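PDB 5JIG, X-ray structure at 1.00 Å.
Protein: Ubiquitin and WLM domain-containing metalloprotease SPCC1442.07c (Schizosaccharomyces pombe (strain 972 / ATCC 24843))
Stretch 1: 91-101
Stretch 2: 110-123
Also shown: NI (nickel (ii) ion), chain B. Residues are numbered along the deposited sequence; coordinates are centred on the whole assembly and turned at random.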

ATOM      1  N   VAL A  91       0.461  -2.597   8.026  1.00  5.59           N
ATOM      2  CA  VAL A  91       0.917  -2.430   6.636  1.00  5.36           C
ATOM      3  C   VAL A  91      -0.123  -1.788   5.764  1.00  5.07           C
ATOM      4  O   VAL A  91       0.202  -0.911   4.941  1.00  5.21           O
ATOM      5  N   LYS A  92      -1.387  -2.158   5.920  1.00  4.94           N
ATOM      6  CA  LYS A  92      -2.451  -1.491   5.172  1.00  5.18           C
ATOM      7  C   LYS A  92      -2.447   0.011   5.434  1.00  4.71           C
ATOM      8  O   LYS A  92      -2.621   0.804   4.511  1.00  5.17           O
ATOM      9  N   SER A  93      -2.296   0.401   6.682  1.00  5.20           N
ATOM     10  CA  SER A  93      -2.265   1.816   6.998  1.00  5.38           C
ATOM     11  C   SER A  93      -1.040   2.505   6.418  1.00  5.04           C
ATOM     12  O   SER A  93      -1.138   3.640   5.939  1.00  5.69           O
ATOM     13  N   THR A  94       0.115   1.855   6.416  1.00  4.88           N
ATOM     14  CA  THR A  94       1.276   2.375   5.714  1.00  5.09           C
ATOM     15  C   THR A  94       0.997   2.542   4.216  1.00  4.70           C
ATOM     16  O   THR A  94       1.357   3.555   3.622  1.00  4.96           O
ATOM     17  N   LEU A  95       0.305   1.598   3.615  1.00  4.61           N
ATOM     18  CA  LEU A  95      -0.060   1.737   2.193  1.00  4.68           C
ATOM     19  C   LEU A  95      -0.933   2.957   1.972  1.00  4.57           C
ATOM     20  O   LEU A  95      -0.758   3.698   1.001  1.00  5.14           O
ATOM     21  N   ILE A  96      -1.917   3.193   2.862  1.00  4.80           N
ATOM     22  CA  ILE A  96      -2.749   4.391   2.736  1.00  5.16           C
ATOM     23  C   ILE A  96      -1.915   5.652   2.870  1.00  4.95           C
ATOM     24  O   ILE A  96      -2.144   6.613   2.134  1.00  5.36           O
ATOM     25  N   HIS A  97      -0.948   5.660   3.790  1.00  5.13           N
ATOM     26  CA  HIS A  97      -0.020   6.761   3.904  1.00  5.22           C
ATOM     27  C   HIS A  97       0.690   6.982   2.562  1.00  4.90           C
ATOM     28  O   HIS A  97       0.738   8.125   2.051  1.00  5.29           O
ATOM     29  N   GLU A  98       1.257   5.928   1.987  1.00  4.87           N
ATOM     30  CA  GLU A  98       1.950   6.093   0.720  1.00  4.66           C
ATOM     31  C   GLU A  98       1.016   6.572  -0.392  1.00  4.86           C
ATOM     32  O   GLU A  98       1.422   7.436  -1.191  1.00  5.52           O
ATOM     33  N   LEU A  99      -0.184   6.075  -0.462  1.00  4.71           N
ATOM     34  CA  LEU A  99      -1.125   6.560  -1.470  1.00  5.36           C
ATOM     35  C   LEU A  99      -1.420   8.047  -1.302  1.00  5.30           C
ATOM     36  O   LEU A  99      -1.601   8.763  -2.288  1.00  5.94           O
ATOM     37  N   THR A 100      -1.487   8.524  -0.048  1.00  5.52           N
ATOM     38  CA  THR A 100      -1.727   9.925   0.213  1.00  5.70           C
ATOM     39  C   THR A 100      -0.659  10.794  -0.421  1.00  6.07           C
ATOM     40  O   THR A 100      -0.907  11.916  -0.878  1.00  7.08           O
ATOM     41  N   HIS A 101       0.582  10.298  -0.482  1.00  5.99           N
ATOM     42  CA  HIS A 101       1.687  10.957  -1.135  1.00  7.11           C
ATOM     43  C   HIS A 101       1.533  11.034  -2.669  1.00  7.19           C
ATOM     44  O   HIS A 101       2.317  11.728  -3.323  1.00  8.60           O
ATOM     45  N   SER A 110      -2.854  19.082   5.162  1.00 15.54           N
ATOM     46  CA  SER A 110      -3.587  18.575   4.049  1.00 13.84           C
ATOM     47  C   SER A 110      -3.361  17.053   3.836  1.00 11.11           C
ATOM     48  O   SER A 110      -4.307  16.348   3.590  1.00 11.42           O
ATOM     49  N   PHE A 111      -2.103  16.682   3.998  1.00 10.81           N
ATOM     50  CA  PHE A 111      -1.755  15.239   3.981  1.00  9.30           C
ATOM     51  C   PHE A 111      -2.562  14.493   4.973  1.00  8.46           C
ATOM     52  O   PHE A 111      -3.217  13.512   4.657  1.00  8.29           O
ATOM     53  N   TRP A 112      -2.537  14.941   6.268  1.00  8.41           N
ATOM     54  CA  TRP A 112      -3.192  14.143   7.283  1.00  8.15           C
ATOM     55  C   TRP A 112      -4.715  14.190   7.169  1.00  7.49           C
ATOM     56  O   TRP A 112      -5.385  13.204   7.502  1.00  8.31           O
ATOM     57  N   GLU A 113      -5.290  15.294   6.668  1.00  9.26           N
ATOM     58  CA  GLU A 113      -6.701  15.331   6.428  1.00  9.75           C
ATOM     59  C   GLU A 113      -7.118  14.235   5.401  1.00  8.91           C
ATOM     60  O   GLU A 113      -8.056  13.465   5.632  1.00 10.22           O
ATOM     61  N   LEU A 114      -6.412  14.204   4.283  1.00  8.56           N
ATOM     62  CA  LEU A 114      -6.710  13.205   3.283  1.00  8.65           C
ATOM     63  C   LEU A 114      -6.428  11.791   3.814  1.00  7.83           C
ATOM     64  O   LEU A 114      -7.230  10.908   3.612  1.00  8.52           O
ATOM     65  N   PHE A 115      -5.327  11.600   4.541  1.00  7.68           N
ATOM     66  CA  PHE A 115      -5.046  10.308   5.134  1.00  6.80           C
ATOM     67  C   PHE A 115      -6.196   9.830   6.001  1.00  6.69           C
ATOM     68  O   PHE A 115      -6.597   8.682   5.951  1.00  6.98           O
ATOM     69  N   ARG A 116      -6.740  10.722   6.861  1.00  7.10           N
ATOM     70  CA  ARG A 116      -7.848  10.304   7.707  1.00  7.46           C
ATOM     71  C   ARG A 116      -9.103   9.935   6.884  1.00  7.32           C
ATOM     72  O   ARG A 116      -9.818   8.989   7.188  1.00  8.23           O
ATOM     73  N   GLN A 117      -9.345  10.723   5.835  1.00  8.03           N
ATOM     74  CA  GLN A 117     -10.529  10.445   4.993  1.00  9.38           C
ATOM     75  C   GLN A 117     -10.389   9.113   4.264  1.00  8.42           C
ATOM     76  O   GLN A 117     -11.349   8.347   4.155  1.00  9.16           O
ATOM     77  N   LEU A 118      -9.197   8.873   3.747  1.00  8.26           N
ATOM     78  CA  LEU A 118      -8.936   7.586   3.061  1.00  7.79           C
ATOM     79  C   LEU A 118      -9.004   6.410   4.015  1.00  7.39           C
ATOM     80  O   LEU A 118      -9.528   5.354   3.700  1.00  7.64           O
ATOM     81  N   THR A 119      -8.487   6.609   5.232  1.00  7.39           N
ATOM     82  CA  THR A 119      -8.524   5.574   6.266  1.00  7.34           C
ATOM     83  C   THR A 119      -9.992   5.199   6.581  1.00  8.39           C
ATOM     84  O   THR A 119     -10.324   4.047   6.688  1.00  9.43           O
ATOM     85  N   LYS A 120     -10.800   6.249   6.767  1.00  9.22           N
ATOM     86  CA  LYS A 120     -12.216   5.978   7.069  1.00  9.83           C
ATOM     87  C   LYS A 120     -12.892   5.228   5.915  1.00  9.45           C
ATOM     88  O   LYS A 120     -13.592   4.224   6.126  1.00 11.28           O
ATOM     89  N   GLU A 121     -12.647   5.669   4.682  1.00  8.90           N
ATOM     90  CA  GLU A 121     -13.224   4.975   3.551  1.00  7.98           C
ATOM     91  C   GLU A 121     -12.811   3.508   3.495  1.00  7.46           C
ATOM     92  O   GLU A 121     -13.606   2.636   3.266  1.00  8.99           O
ATOM     93  N   ALA A 122     -11.533   3.284   3.662  1.00  7.87           N
ATOM     94  CA  ALA A 122     -10.975   1.937   3.502  1.00  8.26           C
ATOM     95  C   ALA A 122     -11.281   0.990   4.643  1.00  8.90           C
ATOM     96  O   ALA A 122     -11.063  -0.213   4.496  1.00 10.51           O
ATOM     97  N   ASP A 123     -11.722   1.530   5.772  1.00  9.02           N
ATOM     98  CA  ASP A 123     -12.056   0.719   6.954  1.00 10.17           C
ATOM     99  C   ASP A 123     -13.576   0.513   7.098  1.00 10.90           C
ATOM    100  O   ASP A 123     -14.023   0.014   8.124  1.00 11.44           O
TER

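The helices of the two stretches both begin earlier in the chain. Their axes come within 9.4 Å, and their N-to-C directions differ by 132°. Ser-110 makes no contact with stretch 1. Phe-111 (chi1 t) leaves its backbone sideways, but its ring reaches the metal-binding histidines. Its edge meets the face of His-97 (chi1 t), with CZ 3.6 Å from His-97 CE1. Its CE1 lies 3.4 Å from His-101 CE1, over one face of the His-101 ring. Thr-100 CG2 covers a face of the Phe-111 ring, 3.6 Å from its centroid, in a CH-pi contact. NE2 of His-97 and NE2 of His-101 each bind the nickel ion NI at 2.1 Å. Waters 3 and 4 and two atoms from elsewhere in the structure complete its ligands.

Trp-112 (m) points away at CB, yet its CH2 comes within 3.9 Å of His-97 ND1. Glu-113 points away and makes no contact. Leu-114 (t, p) points toward stretch 1; its CD2 is 4.1 Å from Thr-100 CG2. Phe-115 (t) fits among Ser-93, Ile-96, His-97 and Thr-100. Its ring edge faces Ser-93, with CZ 3.5 Å from Ser-93 OG.

Leu-118 (m, t) points in. Its CD1 lies 3.5 Å from Thr-100 OG1, and its CB 3.8 Å from Ile-96 CG2. Thr-100 (m) fills the hollow between Phe-111, Leu-114, Phe-115 and Leu-118; its OG1 donates to Ile-96 O at 2.8 Å, so the hydroxyl is satisfied within its own helix. Thr-119 (m) likewise donates from OG1 to Phe-115 O. Water 2 joins Thr-119 OG1 to Ser-93 OG.

Ala-122 points in, and its small CB lies 3.7 Å from Ile-96 CD1. Ile-96 (m, t) sits among Phe-115, Leu-118, Thr-119 and Ala-122. The extended Lys-92 donates from NZ to Ala-122 O at 3.0 Å. Water 1 links Lys-92 NZ to Asp-123 OD2.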

ATOM      1  CB  VAL A  91       1.422  -3.781   6.085  1.00  5.80           C
ATOM      2  CG1 VAL A  91       1.759  -3.653   4.589  1.00  6.90           C
ATOM      3  CG2 VAL A  91       2.648  -4.246   6.874  1.00  6.71           C
ATOM      4  CB  LYS A  92      -3.802  -2.138   5.486  1.00  5.80           C
ATOM      5  CG  LYS A  92      -4.977  -1.436   4.821  1.00  6.10           C
ATOM      6  CD  LYS A  92      -6.281  -2.145   5.030  1.00  7.54           C
ATOM      7  CE  LYS A  92      -7.457  -1.343   4.565  1.00  8.15           C
ATOM      8  NZ  LYS A  92      -8.721  -2.077   4.543  1.00 10.45           N
ATOM      9  CB  SER A  93      -2.309   2.009   8.519  1.00  5.65           C
ATOM     10  OG  SER A  93      -2.355   3.386   8.835  1.00  6.96           O
ATOM     11  CB  THR A  94       2.515   1.531   5.961  1.00  5.65           C
ATOM     12  OG1 THR A  94       2.831   1.571   7.348  1.00  8.29           O
ATOM     13  CG2 THR A  94       3.701   1.956   5.121  1.00  6.58           C
ATOM     14  CB  LEU A  95      -0.710   0.467   1.675  1.00  4.78           C
ATOM     15  CG  LEU A  95      -1.168   0.515   0.205  1.00  5.38           C
ATOM     16  CD1 LEU A  95      -0.059   0.928  -0.750  1.00  5.55           C
ATOM     17  CD2 LEU A  95      -1.756  -0.833  -0.183  1.00  5.35           C
ATOM     18  CB  ILE A  96      -3.949   4.312   3.715  1.00  5.58           C
ATOM     19  CG1 ILE A  96      -4.821   3.107   3.367  1.00  5.91           C
ATOM     20  CG2 ILE A  96      -4.702   5.608   3.708  1.00  6.62           C
ATOM     21  CD1 ILE A  96      -5.970   2.834   4.304  1.00  8.75           C
ATOM     22  CB  HIS A  97       0.975   6.450   5.039  1.00  5.65           C
ATOM     23  CG  HIS A  97       2.052   7.460   5.184  1.00  6.09           C
ATOM     24  ND1 HIS A  97       2.233   8.183   6.345  1.00  7.15           N
ATOM     25  CD2 HIS A  97       3.046   7.872   4.362  1.00  6.77           C
ATOM     26  CE1 HIS A  97       3.294   8.959   6.187  1.00  7.64           C
ATOM     27  NE2 HIS A  97       3.809   8.822   4.991  1.00  7.21           N
ATOM     28  CB  GLU A  98       2.705   4.851   0.292  1.00  5.11           C
ATOM     29  CG  GLU A  98       3.667   4.258   1.326  1.00  5.93           C
ATOM     30  CD  GLU A  98       4.537   5.150   2.033  1.00  7.06           C
ATOM     31  OE1 GLU A  98       4.817   6.254   1.539  1.00  8.08           O
ATOM     32  OE2 GLU A  98       4.985   4.709   3.133  1.00  9.11           O
ATOM     33  CB  LEU A  99      -2.412   5.757  -1.421  1.00  5.41           C
ATOM     34  CG  LEU A  99      -2.305   4.325  -1.978  1.00  5.59           C
ATOM     35  CD1 LEU A  99      -3.546   3.548  -1.617  1.00  6.33           C
ATOM     36  CD2 LEU A  99      -2.118   4.317  -3.498  1.00  6.26           C
ATOM     37  CB  THR A 100      -1.820  10.153   1.747  1.00  6.39           C
ATOM     38  OG1 THR A 100      -2.823   9.344   2.317  1.00  7.00           O
ATOM     39  CG2 THR A 100      -2.216  11.576   2.059  1.00  7.69           C
ATOM     40  CB  HIS A 101       3.023  10.308  -0.824  1.00  6.67           C
ATOM     41  CG  HIS A 101       3.552  10.582   0.565  1.00  6.76           C
ATOM     42  ND1 HIS A 101       3.786  11.846   1.044  1.00  7.91           N
ATOM     43  CD2 HIS A 101       4.038   9.730   1.494  1.00  7.02           C
ATOM     44  CE1 HIS A 101       4.352  11.730   2.236  1.00  7.81           C
ATOM     45  NE2 HIS A 101       4.545  10.469   2.544  1.00  7.37           N
ATOM     46  CB  SER A 110      -3.221  19.355   2.782  1.00 18.76           C
ATOM     47  OG  SER A 110      -3.625  20.680   2.911  1.00 27.28           O
ATOM     48  CB  PHE A 111      -0.243  15.089   4.211  1.00  9.62           C
ATOM     49  CG  PHE A 111       0.217  13.619   4.267  1.00  8.25           C
ATOM     50  CD1 PHE A 111       0.780  12.993   3.172  1.00  8.40           C
ATOM     51  CD2 PHE A 111       0.061  12.854   5.441  1.00  8.77           C
ATOM     52  CE1 PHE A 111       1.090  11.630   3.213  1.00  7.69           C
ATOM     53  CE2 PHE A 111       0.371  11.506   5.482  1.00  7.84           C
ATOM     54  CZ  PHE A 111       0.877  10.909   4.361  1.00  7.10           C
ATOM     55  CB  TRP A 112      -2.686  14.513   8.671  1.00  9.48           C
ATOM     56  CG  TRP A 112      -1.274  14.102   8.900  1.00  8.84           C
ATOM     57  CD1 TRP A 112      -0.191  14.920   9.075  1.00 10.37           C
ATOM     58  CD2 TRP A 112      -0.773  12.765   8.942  1.00  8.16           C
ATOM     59  NE1 TRP A 112       0.944  14.189   9.208  1.00  9.94           N
ATOM     60  CE2 TRP A 112       0.623  12.862   9.151  1.00  8.66           C
ATOM     61  CE3 TRP A 112      -1.348  11.485   8.860  1.00  7.75           C
ATOM     62  CZ2 TRP A 112       1.422  11.728   9.266  1.00  8.99           C
ATOM     63  CZ3 TRP A 112      -0.534  10.378   8.970  1.00  8.80           C
ATOM     64  CH2 TRP A 112       0.813  10.503   9.157  1.00  8.64           C
ATOM     65  CB  GLU A 113      -7.101  16.734   5.949  1.00 11.90           C
ATOM     66  CG  GLU A 113      -8.546  16.876   5.590  1.00 15.01           C
ATOM     67  CD  GLU A 113      -8.884  18.254   5.010  1.00 17.62           C
ATOM     68  OE1 GLU A 113      -9.748  18.890   5.517  1.00 25.79           O
ATOM     69  OE2 GLU A 113      -8.171  18.750   4.094  1.00 24.96           O
ATOM     70  CB  LEU A 114      -5.906  13.458   2.017  1.00  9.09           C
ATOM     71  CG  LEU A 114      -6.271  12.486   0.865  1.00  9.54           C
ATOM     72  CD1 LEU A 114      -7.698  12.464   0.478  1.00 11.03           C
ATOM     73  CD2 LEU A 114      -5.358  12.754  -0.336  1.00 10.73           C
ATOM     74  CB  PHE A 115      -3.749  10.384   5.938  1.00  7.29           C
ATOM     75  CG  PHE A 115      -3.453   9.109   6.678  1.00  6.39           C
ATOM     76  CD1 PHE A 115      -2.828   8.047   6.068  1.00  6.79           C
ATOM     77  CD2 PHE A 115      -3.784   8.955   8.022  1.00  6.64           C
ATOM     78  CE1 PHE A 115      -2.560   6.878   6.745  1.00  7.69           C
ATOM     79  CE2 PHE A 115      -3.513   7.791   8.699  1.00  6.99           C
ATOM     80  CZ  PHE A 115      -2.886   6.753   8.059  1.00  7.65           C
ATOM     81  CB  ARG A 116      -8.197  11.410   8.714  1.00  8.28           C
ATOM     82  CG  ARG A 116      -7.199  11.578   9.860  1.00  8.07           C
ATOM     83  CD  ARG A 116      -7.751  12.487  10.932  1.00  9.17           C
ATOM     84  NE  ARG A 116      -8.032  13.828  10.438  1.00 10.35           N
ATOM     85  CZ  ARG A 116      -7.164  14.807  10.349  1.00  9.40           C
ATOM     86  NH1 ARG A 116      -7.523  15.928   9.721  1.00 12.74           N
ATOM     87  NH2 ARG A 116      -5.967  14.711  10.822  1.00  9.30           N
ATOM     88  CB  GLN A 117     -10.666  11.591   3.999  1.00 10.92           C
ATOM     89  CG  GLN A 117     -11.126  12.861   4.690  1.00 12.21           C
ATOM     90  CD  GLN A 117     -10.928  14.088   3.832  1.00 17.23           C
ATOM     91  OE1 GLN A 117     -10.067  14.207   3.020  1.00 16.34           O
ATOM     92  NE2 GLN A 117     -11.556  15.114   4.231  1.00 29.31           N
ATOM     93  CB  LEU A 118      -7.573   7.623   2.369  1.00  7.19           C
ATOM     94  CG  LEU A 118      -7.370   8.671   1.284  1.00  8.52           C
ATOM     95  CD1 LEU A 118      -5.886   8.648   0.873  1.00  9.91           C
ATOM     96  CD2 LEU A 118      -8.197   8.453   0.073  1.00 10.27           C
ATOM     97  CB  THR A 119      -7.784   6.078   7.494  1.00  7.76           C
ATOM     98  OG1 THR A 119      -6.383   6.108   7.203  1.00  7.60           O
ATOM     99  CG2 THR A 119      -7.993   5.160   8.691  1.00  8.80           C
ATOM    100  CB  LYS A 120     -12.909   7.316   7.329  1.00 10.81           C
ATOM    101  CG  LYS A 120     -14.389   7.312   7.521  1.00 13.67           C
ATOM    102  CD  LYS A 120     -14.983   8.659   7.937  1.00 18.38           C
ATOM    103  CE  LYS A 120     -16.477   8.674   8.068  1.00 25.11           C
ATOM    104  NZ  LYS A 120     -16.881  10.034   8.448  1.00 32.67           N
ATOM    105  CB  GLU A 121     -12.795   5.706   2.297  1.00  9.14           C
ATOM    106  CG  GLU A 121     -13.474   5.181   1.031  1.00  8.70           C
ATOM    107  CD  GLU A 121     -14.785   5.865   0.746  1.00  9.64           C
ATOM    108  OE1 GLU A 121     -14.758   7.060   0.433  1.00 11.45           O
ATOM    109  OE2 GLU A 121     -15.879   5.206   0.837  1.00 12.97           O
ATOM    110  CB  ALA A 122      -9.467   2.048   3.319  1.00  8.38           C
ATOM    111  CB  ASP A 123     -11.520   1.348   8.234  1.00 13.30           C
ATOM    112  CG  ASP A 123     -11.593   0.395   9.416  1.00 15.90           C
ATOM    113  OD1 ASP A 123     -12.006   0.811  10.528  1.00 22.10           O
ATOM    114  OD2 ASP A 123     -11.229  -0.815   9.242  1.00 19.38           O
TER
HETATM  115 NI    NI B 201       5.517   9.677   4.195  1.00  8.23          NI
HETATM  116  O   HOH W   1      -9.141  -0.849   7.371  1.00 16.63           O
HETATM  117  O   HOH W   2      -4.858   4.047   8.233  1.00 18.36           O
HETATM  118  O   HOH W   3       7.430  10.246   3.437  1.00 13.65           O
HETATM  119  O   HOH W   4       6.692   8.633   5.695  1.00 12.46           O